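PDB 1YGP: yeast glycogen phosphorylase, which belongs to the carbohydrate phosphorylase family of the GT-B clan and carries a bound pyridoxal-5'-phosphate. Local coordinates for residues A[531-536]-A[552-557]; A[607-612]-A[665-670]; A[615-620]-A[818-823]. All blocks are in the same frame, centred on the assembly; numbering follows the deposited sequence.

Interaction 1: A[531-536]-A[552-557]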
loop_
_atom_site.group_PDB
_atom_site.type_symbol
_atom_site.label_atom_id
_atom_site.label_comp_id
_atom_site.label_asym_id
_atom_site.label_seq_id
_atom_site.Cartn_x
_atom_site.Cartn_y
_atom_site.Cartn_z
ATOM N N LYS A 531 28.990 -11.399 24.552
ATOM C CA LYS A 531 28.882 -12.043 25.844
ATOM C C LYS A 531 30.307 -12.315 26.318
ATOM O O LYS A 531 30.606 -11.937 27.452
ATOM C CB LYS A 531 28.122 -13.377 25.752
ATOM N N LEU A 532 31.229 -12.861 25.502
ATOM C CA LEU A 532 32.595 -13.167 25.915
ATOM C C LEU A 532 33.284 -11.978 26.532
ATOM O O LEU A 532 33.871 -12.126 27.602
ATOM C CB LEU A 532 33.470 -13.637 24.743
ATOM C CG LEU A 532 34.950 -14.048 24.957
ATOM C CD1 LEU A 532 35.095 -15.080 26.060
ATOM C CD2 LEU A 532 35.469 -14.684 23.686
ATOM N N ILE A 533 33.177 -10.818 25.876
ATOM C CA ILE A 533 33.755 -9.566 26.352
ATOM C C ILE A 533 33.064 -9.147 27.641
ATOM O O ILE A 533 33.750 -8.802 28.605
ATOM C CB ILE A 533 33.598 -8.507 25.238
ATOM C CG1 ILE A 533 34.573 -8.842 24.152
ATOM C CG2 ILE A 533 33.875 -7.100 25.723
ATOM C CD1 ILE A 533 34.379 -7.970 22.908
ATOM N N SER A 534 31.732 -9.190 27.732
ATOM C CA SER A 534 31.059 -8.790 28.960
ATOM C C SER A 534 31.455 -9.727 30.088
ATOM O O SER A 534 31.501 -9.318 31.248
ATOM C CB SER A 534 29.550 -8.846 28.815
ATOM N N GLU A 535 31.784 -10.973 29.770
ATOM C CA GLU A 535 32.275 -11.930 30.737
ATOM C C GLU A 535 33.715 -11.584 31.109
ATOM O O GLU A 535 33.974 -11.239 32.262
ATOM C CB GLU A 535 32.235 -13.315 30.145
ATOM C CG GLU A 535 31.495 -14.317 30.994
ATOM C CD GLU A 535 30.588 -15.194 30.141
ATOM O OE1 GLU A 535 31.080 -16.015 29.360
ATOM O OE2 GLU A 535 29.374 -15.033 30.252
ATOM N N THR A 536 34.665 -11.534 30.180
ATOM C CA THR A 536 36.060 -11.392 30.551
ATOM C C THR A 536 36.381 -10.065 31.203
ATOM O O THR A 536 37.044 -9.995 32.245
ATOM C CB THR A 536 36.917 -11.615 29.301
ATOM O OG1 THR A 536 36.569 -10.631 28.341
ATOM C CG2 THR A 536 36.682 -13.004 28.726
ATOM N N THR A 552 40.610 -2.134 25.106
ATOM C CA THR A 552 42.051 -2.341 25.129
ATOM C C THR A 552 42.484 -3.280 26.264
ATOM O O THR A 552 43.531 -3.931 26.191
ATOM C CB THR A 552 42.761 -0.976 25.248
ATOM O OG1 THR A 552 42.018 -0.151 26.142
ATOM C CG2 THR A 552 42.881 -0.299 23.915
ATOM N N GLN A 553 41.654 -3.451 27.302
ATOM C CA GLN A 553 41.920 -4.380 28.390
ATOM C C GLN A 553 42.020 -5.798 27.857
ATOM O O GLN A 553 42.737 -6.616 28.444
ATOM C CB GLN A 553 40.812 -4.330 29.423
ATOM C CG GLN A 553 41.098 -5.142 30.694
ATOM C CD GLN A 553 39.937 -5.218 31.690
ATOM O OE1 GLN A 553 39.216 -4.245 31.924
ATOM N NE2 GLN A 553 39.700 -6.362 32.331
ATOM N N LEU A 554 41.395 -6.128 26.723
ATOM C CA LEU A 554 41.481 -7.476 26.189
ATOM C C LEU A 554 42.931 -7.857 25.894
ATOM O O LEU A 554 43.306 -9.028 26.010
ATOM C CB LEU A 554 40.636 -7.577 24.923
ATOM C CG LEU A 554 39.117 -7.467 25.054
ATOM C CD1 LEU A 554 38.548 -7.113 23.695
ATOM C CD2 LEU A 554 38.510 -8.768 25.570
ATOM N N GLU A 555 43.801 -6.875 25.634
ATOM C CA GLU A 555 45.211 -7.120 25.363
ATOM C C GLU A 555 45.951 -7.888 26.449
ATOM O O GLU A 555 46.871 -8.655 26.161
ATOM C CB GLU A 555 45.964 -5.809 25.170
ATOM N N LYS A 556 45.531 -7.720 27.705
ATOM C CA LYS A 556 46.134 -8.444 28.809
ATOM C C LYS A 556 45.943 -9.956 28.632
ATOM O O LYS A 556 46.872 -10.771 28.708
ATOM C CB LYS A 556 45.477 -7.989 30.099
ATOM N N TYR A 557 44.731 -10.322 28.227
ATOM C CA TYR A 557 44.340 -11.710 28.122
ATOM C C TYR A 557 44.814 -12.318 26.822
ATOM O O TYR A 557 44.496 -13.483 26.553
ATOM C CB TYR A 557 42.816 -11.856 28.207
ATOM C CG TYR A 557 42.180 -11.189 29.420
ATOM C CD1 TYR A 557 41.978 -9.802 29.391
ATOM C CD2 TYR A 557 41.799 -11.931 30.544
ATOM C CE1 TYR A 557 41.407 -9.146 30.474
ATOM C CE2 TYR A 557 41.216 -11.273 31.635
ATOM C CZ TYR A 557 41.026 -9.883 31.591
ATOM O OH TYR A 557 40.471 -9.194 32.657
#

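Interaction 2: A[607-612]-A[665-670]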
loop_
_atom_site.group_PDB
_atom_site.type_symbol
_atom_site.label_atom_id
_atom_site.label_comp_id
_atom_site.label_asym_id
_atom_site.label_seq_id
_atom_site.Cartn_x
_atom_site.Cartn_y
_atom_site.Cartn_z
ATOM N N LYS A 607 31.373 -6.867 -1.516
ATOM C CA LYS A 607 31.148 -5.460 -1.803
ATOM C C LYS A 607 30.758 -5.298 -3.254
ATOM O O LYS A 607 30.647 -6.282 -3.986
ATOM C CB LYS A 607 32.381 -4.606 -1.551
ATOM C CG LYS A 607 33.677 -4.962 -2.252
ATOM C CD LYS A 607 34.809 -4.300 -1.471
ATOM C CE LYS A 607 34.901 -4.867 -0.063
ATOM N NZ LYS A 607 35.699 -3.994 0.772
ATOM N N ARG A 608 30.532 -4.055 -3.670
ATOM C CA ARG A 608 30.114 -3.717 -5.013
ATOM C C ARG A 608 31.093 -4.267 -6.014
ATOM O O ARG A 608 32.305 -4.129 -5.859
ATOM C CB ARG A 608 30.027 -2.204 -5.117
ATOM C CG ARG A 608 29.633 -1.599 -6.462
ATOM C CD ARG A 608 28.915 -0.308 -6.128
ATOM N NE ARG A 608 29.587 0.843 -6.676
ATOM C CZ ARG A 608 30.689 1.358 -6.137
ATOM N NH1 ARG A 608 31.262 0.841 -5.046
ATOM N NH2 ARG A 608 31.203 2.462 -6.686
ATOM N N ILE A 609 30.511 -4.933 -6.993
ATOM C CA ILE A 609 31.260 -5.563 -8.049
ATOM C C ILE A 609 31.691 -4.393 -8.910
ATOM O O ILE A 609 30.838 -3.704 -9.480
ATOM C CB ILE A 609 30.350 -6.520 -8.857
ATOM C CG1 ILE A 609 29.689 -7.588 -7.969
ATOM C CG2 ILE A 609 31.198 -7.111 -9.966
ATOM C CD1 ILE A 609 30.582 -8.544 -7.132
ATOM N N HIS A 610 32.974 -4.111 -9.037
ATOM C CA HIS A 610 33.394 -3.022 -9.898
ATOM C C HIS A 610 34.813 -3.350 -10.263
ATOM O O HIS A 610 35.552 -3.720 -9.355
ATOM C CB HIS A 610 33.400 -1.681 -9.167
ATOM C CG HIS A 610 33.619 -0.498 -10.093
ATOM N ND1 HIS A 610 34.498 -0.297 -11.084
ATOM C CD2 HIS A 610 32.826 0.618 -10.020
ATOM C CE1 HIS A 610 34.264 0.887 -11.599
ATOM N NE2 HIS A 610 33.260 1.422 -10.956
ATOM N N GLU A 611 35.278 -3.149 -11.499
ATOM C CA GLU A 611 36.674 -3.431 -11.820
ATOM C C GLU A 611 37.729 -2.837 -10.887
ATOM O O GLU A 611 38.695 -3.535 -10.582
ATOM C CB GLU A 611 36.998 -2.952 -13.201
ATOM C CG GLU A 611 36.344 -3.716 -14.318
ATOM C CD GLU A 611 36.714 -3.069 -15.634
ATOM O OE1 GLU A 611 36.048 -2.110 -16.040
ATOM O OE2 GLU A 611 37.687 -3.525 -16.236
ATOM N N TYR A 612 37.570 -1.591 -10.394
ATOM C CA TYR A 612 38.533 -1.015 -9.475
ATOM C C TYR A 612 38.536 -1.657 -8.083
ATOM O O TYR A 612 39.437 -1.437 -7.276
ATOM C CB TYR A 612 38.280 0.505 -9.375
ATOM C CG TYR A 612 37.336 1.047 -8.304
ATOM C CD1 TYR A 612 37.795 1.209 -6.993
ATOM C CD2 TYR A 612 36.017 1.367 -8.608
ATOM C CE1 TYR A 612 36.949 1.668 -5.991
ATOM C CE2 TYR A 612 35.161 1.835 -7.601
ATOM C CZ TYR A 612 35.632 1.976 -6.291
ATOM O OH TYR A 612 34.775 2.358 -5.270
ATOM N N LYS A 665 29.229 -7.347 -14.624
ATOM C CA LYS A 665 28.393 -8.511 -14.813
ATOM C C LYS A 665 29.201 -9.703 -15.333
ATOM O O LYS A 665 28.895 -10.837 -14.944
ATOM C CB LYS A 665 27.262 -8.148 -15.761
ATOM C CG LYS A 665 26.088 -7.614 -14.966
ATOM C CD LYS A 665 25.072 -6.944 -15.865
ATOM C CE LYS A 665 23.788 -6.749 -15.088
ATOM N NZ LYS A 665 22.648 -6.560 -15.982
ATOM N N LEU A 666 30.259 -9.527 -16.135
ATOM C CA LEU A 666 31.082 -10.659 -16.559
ATOM C C LEU A 666 31.778 -11.243 -15.362
ATOM O O LEU A 666 31.842 -12.471 -15.248
ATOM C CB LEU A 666 32.217 -10.323 -17.523
ATOM C CG LEU A 666 32.002 -10.422 -19.015
ATOM C CD1 LEU A 666 33.280 -10.054 -19.754
ATOM C CD2 LEU A 666 31.591 -11.848 -19.360
ATOM N N ILE A 667 32.245 -10.385 -14.440
ATOM C CA ILE A 667 33.007 -10.882 -13.321
ATOM C C ILE A 667 32.113 -11.753 -12.449
ATOM O O ILE A 667 32.566 -12.804 -11.967
ATOM C CB ILE A 667 33.605 -9.697 -12.551
ATOM C CG1 ILE A 667 34.659 -9.037 -13.443
ATOM C CG2 ILE A 667 34.237 -10.169 -11.235
ATOM C CD1 ILE A 667 35.391 -7.797 -12.877
ATOM N N ILE A 668 30.825 -11.414 -12.316
ATOM C CA ILE A 668 29.927 -12.261 -11.545
ATOM C C ILE A 668 29.799 -13.601 -12.248
ATOM O O ILE A 668 29.881 -14.611 -11.548
ATOM C CB ILE A 668 28.556 -11.566 -11.387
ATOM C CG1 ILE A 668 28.715 -10.307 -10.518
ATOM C CG2 ILE A 668 27.571 -12.513 -10.741
ATOM C CD1 ILE A 668 27.465 -9.451 -10.253
ATOM N N LYS A 669 29.689 -13.684 -13.584
ATOM C CA LYS A 669 29.534 -14.974 -14.252
ATOM C C LYS A 669 30.798 -15.793 -14.041
ATOM O O LYS A 669 30.728 -16.968 -13.659
ATOM C CB LYS A 669 29.290 -14.802 -15.758
ATOM C CG LYS A 669 29.126 -16.089 -16.576
ATOM C CD LYS A 669 28.002 -16.900 -15.956
ATOM C CE LYS A 669 27.857 -18.346 -16.426
ATOM N NZ LYS A 669 27.370 -18.395 -17.789
ATOM N N LEU A 670 31.952 -15.141 -14.177
ATOM C CA LEU A 670 33.231 -15.793 -14.018
ATOM C C LEU A 670 33.382 -16.415 -12.644
ATOM O O LEU A 670 33.827 -17.570 -12.598
ATOM C CB LEU A 670 34.341 -14.777 -14.278
ATOM C CG LEU A 670 35.758 -15.183 -14.727
ATOM C CD1 LEU A 670 36.721 -14.664 -13.667
ATOM C CD2 LEU A 670 35.879 -16.693 -14.972
#

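Interaction 3: A[615-620]-A[818-823]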
loop_
_atom_site.group_PDB
_atom_site.type_symbol
_atom_site.label_atom_id
_atom_site.label_comp_id
_atom_site.label_asym_id
_atom_site.label_seq_id
_atom_site.Cartn_x
_atom_site.Cartn_y
_atom_site.Cartn_z
ATOM N N GLN A 615 37.706 -7.465 -7.808
ATOM C CA GLN A 615 37.213 -8.822 -7.562
ATOM C C GLN A 615 37.914 -9.763 -8.557
ATOM O O GLN A 615 38.192 -10.925 -8.232
ATOM C CB GLN A 615 35.716 -8.981 -7.810
ATOM C CG GLN A 615 34.821 -8.411 -6.754
ATOM C CD GLN A 615 34.606 -6.913 -6.815
ATOM O OE1 GLN A 615 34.855 -6.209 -7.794
ATOM N NE2 GLN A 615 34.068 -6.377 -5.746
ATOM N N GLN A 616 38.267 -9.275 -9.763
ATOM C CA GLN A 616 38.930 -10.107 -10.751
ATOM C C GLN A 616 40.333 -10.502 -10.330
ATOM O O GLN A 616 40.749 -11.614 -10.663
ATOM C CB GLN A 616 38.997 -9.423 -12.130
ATOM C CG GLN A 616 39.885 -8.218 -12.371
ATOM C CD GLN A 616 39.366 -6.913 -11.819
ATOM O OE1 GLN A 616 38.496 -6.882 -10.959
ATOM N NE2 GLN A 616 39.870 -5.786 -12.279
ATOM N N LEU A 617 41.037 -9.663 -9.542
ATOM C CA LEU A 617 42.375 -9.985 -9.058
ATOM C C LEU A 617 42.178 -11.179 -8.126
ATOM O O LEU A 617 42.886 -12.179 -8.212
ATOM C CB LEU A 617 42.982 -8.822 -8.252
ATOM C CG LEU A 617 44.474 -8.531 -7.918
ATOM C CD1 LEU A 617 44.458 -7.938 -6.539
ATOM C CD2 LEU A 617 45.394 -9.750 -7.868
ATOM N N ASN A 618 41.166 -11.119 -7.271
ATOM C CA ASN A 618 40.884 -12.176 -6.316
ATOM C C ASN A 618 40.519 -13.474 -7.013
ATOM O O ASN A 618 41.031 -14.537 -6.635
ATOM C CB ASN A 618 39.756 -11.719 -5.427
ATOM C CG ASN A 618 39.348 -12.683 -4.333
ATOM O OD1 ASN A 618 39.929 -13.742 -4.129
ATOM N ND2 ASN A 618 38.315 -12.368 -3.576
ATOM N N VAL A 619 39.702 -13.408 -8.078
ATOM C CA VAL A 619 39.335 -14.600 -8.837
ATOM C C VAL A 619 40.577 -15.156 -9.554
ATOM O O VAL A 619 40.822 -16.374 -9.506
ATOM C CB VAL A 619 38.236 -14.318 -9.915
ATOM C CG1 VAL A 619 37.647 -15.646 -10.336
ATOM C CG2 VAL A 619 37.048 -13.572 -9.382
ATOM N N PHE A 620 41.420 -14.316 -10.181
ATOM C CA PHE A 620 42.624 -14.795 -10.852
ATOM C C PHE A 620 43.538 -15.511 -9.870
ATOM O O PHE A 620 44.175 -16.518 -10.202
ATOM C CB PHE A 620 43.373 -13.636 -11.510
ATOM C CG PHE A 620 42.595 -12.983 -12.639
ATOM C CD1 PHE A 620 41.558 -13.641 -13.298
ATOM C CD2 PHE A 620 42.891 -11.667 -12.993
ATOM C CE1 PHE A 620 40.822 -12.982 -14.291
ATOM C CE2 PHE A 620 42.154 -11.013 -13.984
ATOM C CZ PHE A 620 41.118 -11.665 -14.631
ATOM N N TYR A 818 43.999 -1.140 -13.897
ATOM C CA TYR A 818 43.826 -1.290 -12.455
ATOM C C TYR A 818 44.944 -2.079 -11.811
ATOM O O TYR A 818 44.788 -2.638 -10.716
ATOM C CB TYR A 818 42.510 -1.979 -12.163
ATOM C CG TYR A 818 41.362 -1.152 -12.685
ATOM C CD1 TYR A 818 40.996 0.003 -12.013
ATOM C CD2 TYR A 818 40.723 -1.530 -13.867
ATOM C CE1 TYR A 818 39.980 0.787 -12.542
ATOM C CE2 TYR A 818 39.706 -0.741 -14.396
ATOM C CZ TYR A 818 39.345 0.408 -13.721
ATOM O OH TYR A 818 38.310 1.175 -14.199
ATOM N N LEU A 819 46.069 -2.195 -12.527
ATOM C CA LEU A 819 47.270 -2.840 -12.028
ATOM C C LEU A 819 47.119 -4.267 -11.502
ATOM O O LEU A 819 47.762 -4.665 -10.522
ATOM C CB LEU A 819 47.896 -1.945 -10.935
ATOM C CG LEU A 819 48.646 -0.641 -11.245
ATOM C CD1 LEU A 819 47.800 0.297 -12.079
ATOM C CD2 LEU A 819 48.966 0.076 -9.925
ATOM N N VAL A 820 46.346 -5.109 -12.187
ATOM C CA VAL A 820 46.241 -6.504 -11.767
ATOM C C VAL A 820 47.592 -7.217 -11.928
ATOM O O VAL A 820 48.066 -7.880 -11.003
ATOM C CB VAL A 820 45.145 -7.244 -12.591
ATOM C CG1 VAL A 820 45.135 -8.754 -12.330
ATOM C CG2 VAL A 820 43.786 -6.706 -12.154
ATOM N N SER A 821 48.254 -7.034 -13.077
ATOM C CA SER A 821 49.531 -7.665 -13.361
ATOM C C SER A 821 50.590 -7.329 -12.322
ATOM O O SER A 821 51.327 -8.200 -11.832
ATOM C CB SER A 821 50.059 -7.219 -14.718
ATOM O OG SER A 821 49.113 -6.557 -15.570
ATOM N N ASP A 822 50.552 -6.048 -11.930
ATOM C CA ASP A 822 51.571 -5.508 -11.042
ATOM C C ASP A 822 51.488 -6.099 -9.650
ATOM O O ASP A 822 52.489 -6.529 -9.056
ATOM C CB ASP A 822 51.429 -3.993 -10.973
ATOM C CG ASP A 822 51.473 -3.386 -12.374
ATOM O OD1 ASP A 822 52.560 -3.204 -12.928
ATOM O OD2 ASP A 822 50.407 -3.118 -12.921
ATOM N N ASP A 823 50.248 -6.205 -9.173
ATOM C CA ASP A 823 50.051 -6.708 -7.837
ATOM C C ASP A 823 49.896 -8.214 -7.765
ATOM O O ASP A 823 49.970 -8.748 -6.651
ATOM C CB ASP A 823 48.832 -5.986 -7.232
ATOM C CG ASP A 823 49.003 -4.477 -7.084
ATOM O OD1 ASP A 823 50.114 -3.949 -7.163
ATOM O OD2 ASP A 823 48.014 -3.803 -6.868
#

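Interaction 1: A[531-536]-A[552-557]
Leu-554 makes van der Waals contact with Ile-533 and Thr-536 through one methyl branch, CD2. That carbon lies 4.2 Å from CG1 of Ile-533, the apolar pair, and 3.9 Å from OG1 of Thr-536, and the Leu-554 side chain crosses both partners at about a right angle. With chi1 at -68°, CG of Leu-554 stands opposite its own carbonyl carbon, and the branch end swings toward helix 527-536.

Polar bonding stays inside each segment. OG1 of Thr-536 donates to O of Leu-532 at 3.2 Å, tilted 29° from the carbonyl plane; the same oxygen also accepts Thr-536 N, so two donors grip it. Gln-553 NE2 reaches Tyr-557 OH at 3.0 Å, with the acceptor in the amide plane, tying the phenol to the preceding turn. O of Thr-536 lies 3.5 Å from Tyr-557 OH, a polar approach rather than a hydrogen bond.

In the helical surroundings of this GT-B phosphorylase, the pair joins the end of helix 527-536 to the 3-10 turn at 552-555, reached after a 15-residue loop. Phe-563 of helix 562-584 touches both Thr-536 and Leu-554, while Leu-853 and Val-850 of helix 842-856 pack on Ile-533 and Leu-554 respectively.

Interaction 2: A[607-612]-A[665-670]
The contact belongs to the alpha/beta domain, with its six-stranded parallel sheet, of this GT-B phosphorylase: the loop after strand 601-606 packs on helix 662-678, Ile-609 meeting Ile-667 and Ile-668. Lys-607, at the start of the same loop, lines the pyridoxal-5'-phosphate pocket and touches the ligand. The Ile-609 side chain lies about 10 Å from it, so the isoleucine packing is removed from the ligand.

The evidence for packing is wholly apolar, with no hydrogen bond across the two segments. CG1 of Ile-609 approaches CD1 of Ile-668 to 3.7 Å and CG1 of Ile-668 to 3.9 Å, and the two side chains cross at about a right angle. Ile-668 extends CD1 through a chi2 of 179°, which carries the tip toward the loop although its CB leaves the helix in another direction. The other branch of Ile-609, CG2, lies 4.1 Å from CG1 of Ile-668 and 4.4 Å from CB of Ile-667, so both branches meet Ile-668 and CG2 also reaches Ile-667.

A backbone bond pairs Ile-609 with Lys-656, and the Gln-615 side chain accepts from His-610 N. Within the loop, CD2 of Tyr-612 sits over the centre of the His-610 imidazole, 3.3 Å above its plane. Glu-611 contributes through its aliphatic part while its carboxylate turns to another partner: OE1 is hydrogen-bonded to OH of Tyr-661, and CG rests 4.4 Å from Ile-667 CD1.

Interaction 3: A[615-620]-A[818-823]
Gln-616 is the first residue of helix 615-634 to meet Val-820, which faces it from the opening turn of helix 820-840. Its NE2 lies 4.0 Å from Val-820 CG2, and CG of Gln-616 comes to 4.2 Å of the same methyl, so the bent side chain lies against that branch by van der Waals contact. A chi1 of 70° sets CG between the backbone N and the carbonyl carbon, and the bend at chi2, -76°, turns the amide. The same NE2 donates to O of Glu-611, in the loop that precedes the helix.

One residue on, Leu-617 marks the closest approach of the backbones, its CA being 5.9 Å from CA of Val-820. The contact here is looser, with CG of Leu-617 4.5 Å from Val-820 CG1.

These residues bring together two helices of the domain built on the six-stranded parallel sheet, part of the GT-B architecture of the family. Leu-819 takes the N-cap position of the later helix. Arg-614, immediately before the first segment, links the two helix starts by a salt bridge from NH1 to Asp-823 OD2 and a hydrogen bond to O of Tyr-818.

A turn beyond Gln-616, Phe-620 presents its ring edge to Val-820. CG1 of the valine lies near the ring plane, 3.7 Å from CD2 and 4.1 Å from CE2 of Phe-620, and Ile-811 of helix 805-813 touches both side chains. One face of the Phe-620 ring has O of Gln-616 above it, offset toward the rim.

Followed from the N terminus, interaction 1 closes first, a local loop in which the chain leaves helix 527-536 and returns 16 residues later; it is complete before the others open. Interaction 2 then opens at 607-612 and interaction 3 at 615-620, but 665-670 closes the former long before 818-823 closes the latter, so the two loops cross. Their centres are 12 Å apart and they touch, for instance through Leu-670 CD1 and Val-619 CG1 at 3.6 Å. Together they tie helix 615-634 and its preceding loop to helices 662-678 and 820-840, whereas interaction 1 stands apart, its nearest atoms about 23 Å from interaction 2.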